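Local coordinates for protein cycloalternan-forming enzyme (Listeria monocytogenes serovar 1/2a, PDB 5F7U) that is a multidomain enzyme of glycoside hydrolase family 31, built round a TIM barrel with flanking beta domains and a family 6 carbohydrate-binding module, at residues A[828-839]-A[850-858]. The protein carries 1 engineered substitution. Residues are numbered along the deposited sequence; the frame is centred on the assembly and turned at random.
Sequences FRVYPSGDSEYS and RDISVSEDF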
# COMPACT_ATOMS: atom_id res chain seq x y z
N PHE A 828 -0.83 21.64 17.51
CA PHE A 828 -1.77 21.40 16.41
C PHE A 828 -1.61 22.50 15.38
O PHE A 828 -1.88 23.67 15.68
CB PHE A 828 -3.23 21.33 16.89
CG PHE A 828 -3.50 20.20 17.83
CD1 PHE A 828 -3.24 20.33 19.20
CD2 PHE A 828 -4.00 18.98 17.35
CE1 PHE A 828 -3.45 19.27 20.07
CE2 PHE A 828 -4.24 17.92 18.23
CZ PHE A 828 -3.95 18.07 19.58
N ARG A 829 -1.16 22.11 14.19
CA ARG A 829 -1.04 23.01 13.05
C ARG A 829 -2.40 23.08 12.36
O ARG A 829 -2.99 22.04 12.04
CB ARG A 829 0.04 22.47 12.10
CG ARG A 829 0.29 23.27 10.83
CD ARG A 829 0.96 24.63 11.07
NE ARG A 829 2.36 24.54 11.49
CZ ARG A 829 3.39 24.36 10.68
NH1 ARG A 829 4.63 24.37 11.19
NH2 ARG A 829 3.20 24.19 9.37
N VAL A 830 -2.89 24.30 12.14
CA VAL A 830 -4.26 24.55 11.68
C VAL A 830 -4.22 25.47 10.47
O VAL A 830 -3.61 26.54 10.53
CB VAL A 830 -5.12 25.19 12.80
CG1 VAL A 830 -6.53 25.53 12.29
CG2 VAL A 830 -5.23 24.23 14.00
N TYR A 831 -4.88 25.04 9.39
CA TYR A 831 -5.08 25.85 8.19
C TYR A 831 -6.56 26.17 8.10
O TYR A 831 -7.32 25.41 7.49
CB TYR A 831 -4.53 25.11 6.94
CG TYR A 831 -3.05 24.88 7.05
CD1 TYR A 831 -2.14 25.87 6.67
CD2 TYR A 831 -2.55 23.69 7.58
CE1 TYR A 831 -0.76 25.68 6.80
CE2 TYR A 831 -1.18 23.48 7.71
CZ TYR A 831 -0.30 24.49 7.32
OH TYR A 831 1.05 24.30 7.45
N PRO A 832 -7.00 27.30 8.73
CA PRO A 832 -8.44 27.54 8.85
C PRO A 832 -9.13 27.69 7.49
O PRO A 832 -8.63 28.40 6.60
CB PRO A 832 -8.53 28.87 9.61
CG PRO A 832 -7.20 29.07 10.25
CD PRO A 832 -6.21 28.39 9.34
N SER A 833 -10.25 26.99 7.34
CA SER A 833 -11.09 27.05 6.16
C SER A 833 -12.47 26.54 6.53
O SER A 833 -12.66 25.34 6.68
CB SER A 833 -10.54 26.19 5.03
OG SER A 833 -11.39 26.35 3.89
N GLY A 834 -13.41 27.47 6.72
CA GLY A 834 -14.75 27.11 7.20
C GLY A 834 -14.68 26.35 8.52
O GLY A 834 -13.81 26.64 9.36
N ASP A 835 -15.59 25.39 8.69
CA ASP A 835 -15.65 24.60 9.92
C ASP A 835 -15.00 23.27 9.66
O ASP A 835 -15.39 22.56 8.74
CB ASP A 835 -17.10 24.38 10.37
CG ASP A 835 -17.74 25.64 10.91
OD1 ASP A 835 -17.02 26.63 11.19
OD2 ASP A 835 -18.98 25.65 11.07
N SER A 836 -13.98 22.96 10.45
CA SER A 836 -13.33 21.67 10.33
C SER A 836 -13.19 21.01 11.69
O SER A 836 -13.25 21.66 12.74
CB SER A 836 -12.01 21.77 9.55
OG SER A 836 -11.14 22.73 10.09
N GLU A 837 -13.09 19.69 11.66
CA GLU A 837 -13.03 18.91 12.89
C GLU A 837 -12.03 17.80 12.71
O GLU A 837 -11.78 17.34 11.58
CB GLU A 837 -14.42 18.38 13.29
CG GLU A 837 -15.02 17.34 12.36
CD GLU A 837 -16.50 17.04 12.63
OE1 GLU A 837 -16.97 17.17 13.78
OE2 GLU A 837 -17.20 16.65 11.65
N TYR A 838 -11.45 17.37 13.81
CA TYR A 838 -10.46 16.31 13.77
C TYR A 838 -10.51 15.52 15.06
O TYR A 838 -10.61 16.10 16.14
CB TYR A 838 -9.09 16.93 13.58
CG TYR A 838 -7.92 15.96 13.55
CD1 TYR A 838 -7.66 15.19 12.41
CD2 TYR A 838 -7.05 15.84 14.64
CE1 TYR A 838 -6.57 14.33 12.36
CE2 TYR A 838 -5.96 14.98 14.60
CZ TYR A 838 -5.73 14.22 13.46
OH TYR A 838 -4.63 13.39 13.39
N SER A 839 -10.45 14.20 14.95
CA SER A 839 -10.40 13.32 16.11
C SER A 839 -8.97 12.83 16.27
O SER A 839 -8.51 12.00 15.47
CB SER A 839 -11.35 12.13 15.91
OG SER A 839 -11.69 11.52 17.14
N ARG A 850 -9.40 12.77 21.17
CA ARG A 850 -9.57 14.18 21.50
C ARG A 850 -10.18 14.86 20.28
O ARG A 850 -9.55 14.92 19.22
CB ARG A 850 -8.23 14.85 21.85
CG ARG A 850 -7.33 14.07 22.80
CD ARG A 850 -7.85 14.08 24.22
NE ARG A 850 -6.85 13.56 25.13
CZ ARG A 850 -7.04 13.38 26.43
NH1 ARG A 850 -8.21 13.67 27.00
NH2 ARG A 850 -6.05 12.88 27.18
N ASP A 851 -11.41 15.34 20.44
CA ASP A 851 -12.14 15.94 19.33
C ASP A 851 -11.91 17.45 19.31
O ASP A 851 -12.35 18.17 20.23
CB ASP A 851 -13.64 15.63 19.42
CG ASP A 851 -13.96 14.13 19.32
OD1 ASP A 851 -13.23 13.34 18.64
OD2 ASP A 851 -14.96 13.73 19.96
N ILE A 852 -11.21 17.91 18.28
CA ILE A 852 -10.84 19.32 18.11
C ILE A 852 -11.67 19.87 16.97
O ILE A 852 -11.82 19.21 15.94
CB ILE A 852 -9.35 19.52 17.66
CG1 ILE A 852 -8.41 18.41 18.16
CG2 ILE A 852 -8.86 20.95 17.94
CD1 ILE A 852 -8.02 18.49 19.62
N SER A 853 -12.21 21.07 17.14
CA SER A 853 -12.90 21.71 16.03
C SER A 853 -12.47 23.16 15.88
O SER A 853 -12.13 23.83 16.86
CB SER A 853 -14.42 21.59 16.16
OG SER A 853 -14.90 22.33 17.27
N VAL A 854 -12.45 23.61 14.63
CA VAL A 854 -11.98 24.95 14.26
C VAL A 854 -13.10 25.59 13.47
O VAL A 854 -13.68 24.95 12.60
CB VAL A 854 -10.66 24.92 13.44
CG1 VAL A 854 -10.27 26.32 12.96
CG2 VAL A 854 -9.52 24.29 14.26
N SER A 855 -13.40 26.84 13.81
CA SER A 855 -14.36 27.63 13.06
C SER A 855 -13.71 28.90 12.54
O SER A 855 -13.51 29.89 13.28
CB SER A 855 -15.62 27.94 13.90
OG SER A 855 -16.58 28.63 13.10
N GLU A 856 -13.39 28.86 11.25
CA GLU A 856 -12.78 29.98 10.56
C GLU A 856 -13.84 31.02 10.24
O GLU A 856 -14.88 30.70 9.65
CB GLU A 856 -12.07 29.48 9.29
CG GLU A 856 -11.50 30.57 8.40
CD GLU A 856 -12.50 31.06 7.38
OE1 GLU A 856 -12.96 30.23 6.57
OE2 GLU A 856 -12.81 32.26 7.39
N ASP A 857 -13.58 32.25 10.66
CA ASP A 857 -14.51 33.37 10.44
C ASP A 857 -13.72 34.63 10.09
O ASP A 857 -13.92 35.70 10.68
CB ASP A 857 -15.40 33.57 11.69
CG ASP A 857 -16.57 34.54 11.47
OD1 ASP A 857 -16.88 34.90 10.31
OD2 ASP A 857 -17.19 34.97 12.47
N PHE A 858 -12.82 34.51 9.10
CA PHE A 858 -12.00 35.64 8.64
C PHE A 858 -12.82 36.86 8.20
O PHE A 858 -12.40 38.01 8.36
CB PHE A 858 -11.07 35.21 7.48
CG PHE A 858 -9.94 34.32 7.89
CD1 PHE A 858 -9.20 34.57 9.05
CD2 PHE A 858 -9.56 33.25 7.07
CE1 PHE A 858 -8.14 33.74 9.41
CE2 PHE A 858 -8.51 32.42 7.42
CZ PHE A 858 -7.78 32.67 8.59
O HOH W 1 -16.84 28.77 9.40
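OD1 of Asp835 is gripped twice: the hydroxyl of Ser855 donates to it, OG to OD1 2.8 Å, on the syn side and somewhat out of the carboxylate plane, and a water that also donates to the backbone O of Glu856 donates a second hydrogen bond to it. Ser855 has its OG anti to the backbone N (chi1 -176°), which leans the hydroxyl across to the neighbouring strand. At the far end of the pairing, in one of two conformers of Ser839, its OG donates to Asp851 OD1 at 2.8 Å, nearly in line with that C-O bond. Between these two ends runs the antiparallel ladder of the hairpin formed by strands 835-842 and 848-857, with Ser836–Val854 and Tyr838–Ile852 as its hydrogen-bonded pairs.

Where the chain turns into this hairpin, Glu856 bends at chi2 (-89°) and spreads its carboxylate over two backbone amides. Gly834 N meets OE1 at 2.8 Å on the anti side, 21° out of the carboxylate plane, while Phe858 N reaches the anti lone pair of OE2; the backbone N of Glu856 returns a bond to Gly834 O. CB and CG of Glu856 lie against Pro832 CB, each at 3.6 Å, and the side chains of Pro832 and Phe858 cross at about a right angle, Pro832 CB 4.0 Å from Phe858 CZ.

The face carrying Ile852 and Val854 is largely apolar where it meets strand 825-830 of a different sheet, although Ser836 on it bonds Gly799 O. Val830 CG1 and Val854 CG2 meet tip to tip at 3.8 Å, and CD1 of Ile852 slants against Phe828 CE2 at 4.1 Å. Met876 and Val863 extend this layer, consistent with a beta-sandwich core. Polar links thus tie the hairpin's Asp835/Ser855 face, mainly apolar contacts join its opposite face to the second sheet, and Glu856, with one oxygen on each of two amides, probably holds the 831-834 connection in shape.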